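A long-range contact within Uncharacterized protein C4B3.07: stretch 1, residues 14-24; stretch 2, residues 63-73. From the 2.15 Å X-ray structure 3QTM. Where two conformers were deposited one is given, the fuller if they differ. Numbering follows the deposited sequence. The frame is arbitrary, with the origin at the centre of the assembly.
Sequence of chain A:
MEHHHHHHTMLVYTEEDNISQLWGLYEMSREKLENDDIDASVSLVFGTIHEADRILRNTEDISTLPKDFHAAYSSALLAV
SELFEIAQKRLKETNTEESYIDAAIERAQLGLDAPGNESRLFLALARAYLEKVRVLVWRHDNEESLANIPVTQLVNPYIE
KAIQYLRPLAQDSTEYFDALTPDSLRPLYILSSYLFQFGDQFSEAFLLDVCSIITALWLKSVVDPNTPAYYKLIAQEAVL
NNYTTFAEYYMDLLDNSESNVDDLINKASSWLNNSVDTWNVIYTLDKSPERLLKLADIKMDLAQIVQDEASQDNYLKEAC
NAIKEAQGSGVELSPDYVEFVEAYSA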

ATOM      1  N   THR A  14     -16.628  30.427  -1.546  1.00 34.08           N
ATOM      2  CA  THR A  14     -16.947  30.006  -0.190  1.00 35.31           C
ATOM      3  C   THR A  14     -15.786  29.284   0.491  1.00 33.30           C
ATOM      4  O   THR A  14     -14.789  28.938  -0.146  1.00 28.24           O
ATOM      5  N   GLU A  15     -15.916  29.075   1.795  1.00 30.77           N
ATOM      6  CA  GLU A  15     -14.931  28.295   2.536  1.00 33.89           C
ATOM      7  C   GLU A  15     -14.830  26.896   1.922  1.00 31.61           C
ATOM      8  O   GLU A  15     -13.751  26.308   1.838  1.00 26.79           O
ATOM      9  N   GLU A  16     -15.966  26.375   1.474  1.00 29.67           N
ATOM     10  CA  GLU A  16     -15.987  25.074   0.825  1.00 30.66           C
ATOM     11  C   GLU A  16     -15.153  25.089  -0.454  1.00 28.09           C
ATOM     12  O   GLU A  16     -14.397  24.147  -0.710  1.00 23.01           O
ATOM     13  N   ASP A  17     -15.309  26.144  -1.259  1.00 28.69           N
ATOM     14  CA  ASP A  17     -14.496  26.322  -2.471  1.00 29.26           C
ATOM     15  C   ASP A  17     -13.003  26.373  -2.147  1.00 23.85           C
ATOM     16  O   ASP A  17     -12.214  25.688  -2.773  1.00 25.43           O
ATOM     17  N   ASN A  18     -12.640  27.222  -1.192  1.00 24.12           N
ATOM     18  CA  ASN A  18     -11.287  27.309  -0.656  1.00 27.25           C
ATOM     19  C   ASN A  18     -10.674  25.949  -0.335  1.00 27.26           C
ATOM     20  O   ASN A  18      -9.516  25.679  -0.657  1.00 25.35           O
ATOM     21  N   ILE A  19     -11.444  25.101   0.336  1.00 21.54           N
ATOM     22  CA  ILE A  19     -10.920  23.812   0.751  0.65 25.40           C
ATOM     23  C   ILE A  19     -10.757  22.936  -0.479  1.00 26.81           C
ATOM     24  O   ILE A  19      -9.770  22.216  -0.610  1.00 22.97           O
ATOM     25  N   SER A  20     -11.715  23.037  -1.390  1.00 21.55           N
ATOM     26  CA  SER A  20     -11.635  22.315  -2.636  1.00 24.10           C
ATOM     27  C   SER A  20     -10.388  22.748  -3.430  1.00 26.47           C
ATOM     28  O   SER A  20      -9.735  21.925  -4.073  1.00 23.27           O
ATOM     29  N   GLN A  21     -10.050  24.034  -3.383  1.00 23.00           N
ATOM     30  CA  GLN A  21      -8.854  24.491  -4.088  1.00 26.13           C
ATOM     31  C   GLN A  21      -7.593  23.988  -3.374  1.00 26.79           C
ATOM     32  O   GLN A  21      -6.578  23.684  -4.002  1.00 27.04           O
ATOM     33  N   LEU A  22      -7.687  23.865  -2.055  1.00 21.42           N
ATOM     34  CA  LEU A  22      -6.589  23.344  -1.263  1.00 24.51           C
ATOM     35  C   LEU A  22      -6.254  21.917  -1.702  1.00 25.50           C
ATOM     36  O   LEU A  22      -5.080  21.582  -1.937  1.00 25.27           O
ATOM     37  N   TRP A  23      -7.285  21.086  -1.847  1.00 25.20           N
ATOM     38  CA  TRP A  23      -7.101  19.725  -2.339  1.00 23.16           C
ATOM     39  C   TRP A  23      -6.527  19.712  -3.747  1.00 24.53           C
ATOM     40  O   TRP A  23      -5.721  18.843  -4.091  1.00 23.71           O
ATOM     41  N   GLY A  24      -6.948  20.682  -4.556  1.00 24.60           N
ATOM     42  CA  GLY A  24      -6.496  20.787  -5.929  1.00 25.79           C
ATOM     43  C   GLY A  24      -4.987  20.972  -6.028  1.00 23.30           C
ATOM     44  O   GLY A  24      -4.343  20.344  -6.858  1.00 24.20           O
ATOM     45  N   SER A  63     -13.007  26.102  14.449  1.00 28.26           N
ATOM     46  CA  SER A  63     -13.615  24.867  14.902  1.00 27.25           C
ATOM     47  C   SER A  63     -14.645  24.340  13.899  1.00 28.19           C
ATOM     48  O   SER A  63     -15.088  23.197  14.016  1.00 27.85           O
ATOM     49  N   THR A  64     -15.036  25.153  12.918  1.00 23.37           N
ATOM     50  CA  THR A  64     -15.988  24.644  11.930  1.00 24.23           C
ATOM     51  C   THR A  64     -15.344  24.263  10.604  1.00 22.66           C
ATOM     52  O   THR A  64     -16.029  23.850   9.680  1.00 23.01           O
ATOM     53  N   LEU A  65     -14.027  24.382  10.510  1.00 23.71           N
ATOM     54  CA  LEU A  65     -13.338  23.812   9.360  1.00 22.75           C
ATOM     55  C   LEU A  65     -13.598  22.308   9.351  1.00 20.95           C
ATOM     56  O   LEU A  65     -13.564  21.667  10.390  1.00 23.50           O
ATOM     57  N   PRO A  66     -13.893  21.744   8.178  1.00 20.36           N
ATOM     58  CA  PRO A  66     -14.231  20.325   8.118  1.00 21.26           C
ATOM     59  C   PRO A  66     -13.017  19.428   8.231  1.00 20.95           C
ATOM     60  O   PRO A  66     -11.860  19.840   8.029  1.00 17.96           O
ATOM     61  N   LYS A  67     -13.308  18.170   8.508  1.00 19.68           N
ATOM     62  CA  LYS A  67     -12.290  17.138   8.519  1.00 19.38           C
ATOM     63  C   LYS A  67     -11.449  17.159   7.233  1.00 19.07           C
ATOM     64  O   LYS A  67     -10.246  16.913   7.287  1.00 16.85           O
ATOM     65  N   ASP A  68     -12.085  17.437   6.093  1.00 16.67           N
ATOM     66  CA  ASP A  68     -11.385  17.476   4.803  1.00 20.58           C
ATOM     67  C   ASP A  68     -10.309  18.551   4.748  1.00 18.78           C
ATOM     68  O   ASP A  68      -9.326  18.398   4.040  1.00 23.06           O
ATOM     69  N   PHE A  69     -10.504  19.650   5.470  1.00 20.13           N
ATOM     70  CA  PHE A  69      -9.449  20.653   5.569  1.00 19.98           C
ATOM     71  C   PHE A  69      -8.210  20.074   6.264  1.00 19.91           C
ATOM     72  O   PHE A  69      -7.088  20.190   5.759  1.00 17.44           O
ATOM     73  N   HIS A  70      -8.406  19.448   7.419  1.00 17.35           N
ATOM     74  CA  HIS A  70      -7.255  18.921   8.163  1.00 20.14           C
ATOM     75  C   HIS A  70      -6.610  17.745   7.419  1.00 18.63           C
ATOM     76  O   HIS A  70      -5.402  17.533   7.527  1.00 18.74           O
ATOM     77  N   ALA A  71      -7.421  16.992   6.669  1.00 14.16           N
ATOM     78  CA  ALA A  71      -6.918  15.888   5.860  1.00 16.30           C
ATOM     79  C   ALA A  71      -5.968  16.387   4.776  1.00 19.83           C
ATOM     80  O   ALA A  71      -4.922  15.793   4.565  1.00 19.43           O
ATOM     81  N   ALA A  72      -6.339  17.468   4.080  1.00 18.64           N
ATOM     82  CA  ALA A  72      -5.485  18.011   3.026  1.00 16.03           C
ATOM     83  C   ALA A  72      -4.194  18.570   3.612  1.00 18.39           C
ATOM     84  O   ALA A  72      -3.117  18.399   3.055  1.00 17.20           O
ATOM     85  N   TYR A  73      -4.321  19.272   4.732  1.00 15.59           N
ATOM     86  CA  TYR A  73      -3.183  19.880   5.384  1.00 14.17           C
ATOM     87  C   TYR A  73      -2.228  18.767   5.882  1.00 19.96           C
ATOM     88  O   TYR A  73      -1.010  18.831   5.693  1.00 17.86           O
TER

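Helix 15-24 and helix 67-73 run in nearly the same direction, with 24° between them and a closest axis approach of 9.6 Å. The contact buries 459 Å², both sides summed. It is mostly apolar, with one hydrogen bond across it.

On the first helix, Glu 15, Ile 19 and Leu 22 point their CA-to-CB bonds toward the other stretch. Trp 23 starts sideways, but its ring comes nearer. On the second stretch Ala 72 points toward the partner. Pro 66, Asp 68, Phe 69 and Ala 71 leave sideways, as does Leu 65, though the end of Leu 65 comes nearer.

Ile 19 is the central bump near the start of the second helix. Its chi1 is m and chi2 is t. Ile 19 CD1 presses on the proline ring, 3.3 Å from Pro 66 CD, and also lies 4.2 Å from Phe 69 CB and 4.4 Å from Leu 65 CD2. These three residues make a hollow that receives the methyl from one side. The other branch of Ile 19 reaches the helix backbone, with CG2 4.1 Å from Phe 69 N. Two conformers of Ile 19 were deposited; this describes the one given.

Leu 22 is t at chi1 and p at chi2. Leu 22 CD2 touches two neighbours, 3.7 Å from Phe 69 CD1 and 4.0 Å from Ala 72 CB. The Phe 69 side chain is t at chi1, and Leu 22 CD2 meets its ring obliquely.

Trp 23 supplies the broad surface. Its chi1 is m, at -89°, and chi2 is 100°. The indole lies close to the second helix at Ala 72: Ala 72 CB sits over one face of the Trp 23 ring, 3.6 Å from the centroid of the five-membered ring and 17° off its normal, a CH-pi contact. Ala 71 CB meets the ring edge, 3.8 Å from Trp 23 CZ2. The indole NH is also satisfied at the edge. Trp 23 NE1 donates to Asp 68 O at 3.0 Å, with an N-H...acceptor angle of 140°. That same carbonyl accepts the helical bond from Ala 72 N, so the ring is tied to the backbone and not to the Asp 68 carboxylate.

Glu 15 closes the other end. With chi1 and chi2 both t, it reaches out so that its end meets Leu 65, whose chi1 is m and chi2 t. Glu 15 CD lies 3.5 Å from Leu 65 CD2. The carboxylate carbon of Glu 15 rests on a methyl of Leu 65; the carboxylate oxygen OE2 is hydrogen-bonded elsewhere in the structure.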

ATOM      1  CB  THR A  14     -18.160  29.082  -0.199  1.00 32.86           C
ATOM      2  OG1 THR A  14     -17.822  27.875  -0.886  1.00 32.34           O
ATOM      3  CG2 THR A  14     -19.334  29.764  -0.926  1.00 38.21           C
ATOM      4  CB  GLU A  15     -15.321  28.216   4.015  1.00 33.06           C
ATOM      5  CG  GLU A  15     -14.341  27.447   4.883  1.00 33.55           C
ATOM      6  CD  GLU A  15     -14.620  27.631   6.370  1.00 38.98           C
ATOM      7  OE1 GLU A  15     -15.236  26.728   6.990  1.00 38.19           O
ATOM      8  OE2 GLU A  15     -14.234  28.697   6.905  1.00 42.31           O
ATOM      9  CB  GLU A  16     -17.423  24.635   0.514  1.00 30.12           C
ATOM     10  CG  GLU A  16     -17.518  23.231  -0.083  1.00 32.77           C
ATOM     11  CD  GLU A  16     -18.961  22.764  -0.279  1.00 37.14           C
ATOM     12  OE1 GLU A  16     -19.785  23.568  -0.767  1.00 44.98           O
ATOM     13  OE2 GLU A  16     -19.272  21.601   0.060  1.00 36.55           O
ATOM     14  CB  ASP A  17     -14.887  27.606  -3.209  1.00 29.98           C
ATOM     15  CG  ASP A  17     -16.292  27.537  -3.791  1.00 38.02           C
ATOM     16  OD1 ASP A  17     -16.697  26.439  -4.240  1.00 36.62           O
ATOM     17  OD2 ASP A  17     -16.991  28.578  -3.795  1.00 40.08           O
ATOM     18  CB  ASN A  18     -11.322  28.095   0.642  1.00 27.21           C
ATOM     19  CG  ASN A  18     -10.782  29.483   0.497  1.00 38.17           C
ATOM     20  OD1 ASN A  18      -9.576  29.710   0.637  1.00 35.06           O
ATOM     21  ND2 ASN A  18     -11.673  30.440   0.252  1.00 41.00           N
ATOM     22  CB  ILE A  19     -11.810  23.157   1.834  0.65 24.60           C
ATOM     23  CG1 ILE A  19     -11.713  23.973   3.124  0.65 23.30           C
ATOM     24  CG2 ILE A  19     -11.413  21.700   2.069  0.65 23.30           C
ATOM     25  CD1 ILE A  19     -12.888  23.784   4.064  0.65 26.92           C
ATOM     26  CB  SER A  20     -12.903  22.547  -3.452  1.00 25.72           C
ATOM     27  OG  SER A  20     -12.800  21.902  -4.697  1.00 35.06           O
ATOM     28  CB  GLN A  21      -8.846  26.016  -4.237  1.00 29.59           C
ATOM     29  CG  GLN A  21      -9.925  26.551  -5.196  1.00 26.79           C
ATOM     30  CD  GLN A  21      -9.963  25.800  -6.539  1.00 38.06           C
ATOM     31  OE1 GLN A  21      -8.927  25.532  -7.157  1.00 36.60           O
ATOM     32  NE2 GLN A  21     -11.169  25.461  -6.989  1.00 39.94           N
ATOM     33  CB  LEU A  22      -6.947  23.415   0.225  1.00 25.29           C
ATOM     34  CG  LEU A  22      -5.872  23.164   1.274  1.00 25.37           C
ATOM     35  CD1 LEU A  22      -4.789  24.247   1.201  1.00 20.43           C
ATOM     36  CD2 LEU A  22      -6.533  23.106   2.659  1.00 18.21           C
ATOM     37  CB  TRP A  23      -8.413  18.931  -2.285  1.00 23.76           C
ATOM     38  CG  TRP A  23      -8.585  18.237  -0.976  1.00 27.29           C
ATOM     39  CD1 TRP A  23      -9.358  18.642   0.074  1.00 24.35           C
ATOM     40  CD2 TRP A  23      -7.915  17.037  -0.547  1.00 26.35           C
ATOM     41  NE1 TRP A  23      -9.228  17.757   1.124  1.00 25.84           N
ATOM     42  CE2 TRP A  23      -8.352  16.763   0.767  1.00 26.38           C
ATOM     43  CE3 TRP A  23      -7.005  16.161  -1.156  1.00 25.57           C
ATOM     44  CZ2 TRP A  23      -7.910  15.651   1.485  1.00 24.23           C
ATOM     45  CZ3 TRP A  23      -6.566  15.054  -0.440  1.00 29.38           C
ATOM     46  CH2 TRP A  23      -7.019  14.811   0.871  1.00 24.21           C
ATOM     47  CB  SER A  63     -14.258  25.048  16.287  1.00 32.77           C
ATOM     48  OG  SER A  63     -15.477  25.760  16.199  1.00 36.88           O
ATOM     49  CB  THR A  64     -17.191  25.586  11.696  1.00 25.13           C
ATOM     50  OG1 THR A  64     -16.730  26.859  11.250  1.00 23.69           O
ATOM     51  CG2 THR A  64     -17.980  25.756  12.983  1.00 29.01           C
ATOM     52  CB  LEU A  65     -11.841  24.124   9.396  1.00 22.55           C
ATOM     53  CG  LEU A  65     -11.470  25.589   9.143  1.00 25.86           C
ATOM     54  CD1 LEU A  65     -10.002  25.858   9.505  1.00 27.46           C
ATOM     55  CD2 LEU A  65     -11.779  26.003   7.693  1.00 25.41           C
ATOM     56  CB  PRO A  66     -14.823  20.147   6.715  1.00 21.06           C
ATOM     57  CG  PRO A  66     -14.456  21.338   5.951  1.00 23.30           C
ATOM     58  CD  PRO A  66     -13.812  22.357   6.848  1.00 24.47           C
ATOM     59  CB  LYS A  67     -12.928  15.770   8.703  1.00 19.77           C
ATOM     60  CG  LYS A  67     -13.626  15.568  10.057  1.00 22.37           C
ATOM     61  CD  LYS A  67     -13.903  14.084  10.291  1.00 20.55           C
ATOM     62  CE  LYS A  67     -14.573  13.836  11.638  1.00 26.73           C
ATOM     63  NZ  LYS A  67     -15.927  14.436  11.664  1.00 30.37           N
ATOM     64  CB  ASP A  68     -12.363  17.699   3.641  1.00 23.57           C
ATOM     65  CG  ASP A  68     -13.143  16.446   3.286  1.00 26.31           C
ATOM     66  OD1 ASP A  68     -12.818  15.365   3.833  1.00 24.51           O
ATOM     67  OD2 ASP A  68     -14.077  16.547   2.455  1.00 29.27           O
ATOM     68  CB  PHE A  69      -9.917  21.915   6.302  1.00 17.98           C
ATOM     69  CG  PHE A  69      -8.765  22.816   6.739  1.00 20.34           C
ATOM     70  CD1 PHE A  69      -8.205  23.724   5.863  1.00 18.56           C
ATOM     71  CD2 PHE A  69      -8.242  22.730   8.015  1.00 18.47           C
ATOM     72  CE1 PHE A  69      -7.143  24.531   6.248  1.00 18.37           C
ATOM     73  CE2 PHE A  69      -7.176  23.542   8.415  1.00 20.72           C
ATOM     74  CZ  PHE A  69      -6.623  24.434   7.528  1.00 19.82           C
ATOM     75  CB  HIS A  70      -7.649  18.500   9.581  1.00 18.22           C
ATOM     76  CG  HIS A  70      -8.302  19.588  10.371  1.00 22.28           C
ATOM     77  ND1 HIS A  70      -7.583  20.561  11.032  1.00 22.79           N
ATOM     78  CD2 HIS A  70      -9.610  19.859  10.602  1.00 20.57           C
ATOM     79  CE1 HIS A  70      -8.420  21.391  11.626  1.00 22.55           C
ATOM     80  NE2 HIS A  70      -9.653  20.983  11.390  1.00 23.73           N
ATOM     81  CB  ALA A  71      -8.067  15.107   5.242  1.00 17.30           C
ATOM     82  CB  ALA A  72      -6.208  19.094   2.248  1.00 16.40           C
ATOM     83  CB  TYR A  73      -3.695  20.733   6.541  1.00 15.22           C
ATOM     84  CG  TYR A  73      -2.716  21.717   7.107  1.00 19.04           C
ATOM     85  CD1 TYR A  73      -3.146  22.732   7.949  1.00 16.82           C
ATOM     86  CD2 TYR A  73      -1.357  21.647   6.789  1.00 18.90           C
ATOM     87  CE1 TYR A  73      -2.246  23.645   8.488  1.00 21.81           C
ATOM     88  CE2 TYR A  73      -0.444  22.559   7.320  1.00 18.00           C
ATOM     89  CZ  TYR A  73      -0.900  23.556   8.179  1.00 22.79           C
ATOM     90  OH  TYR A  73      -0.014  24.470   8.721  1.00 22.65           O
TER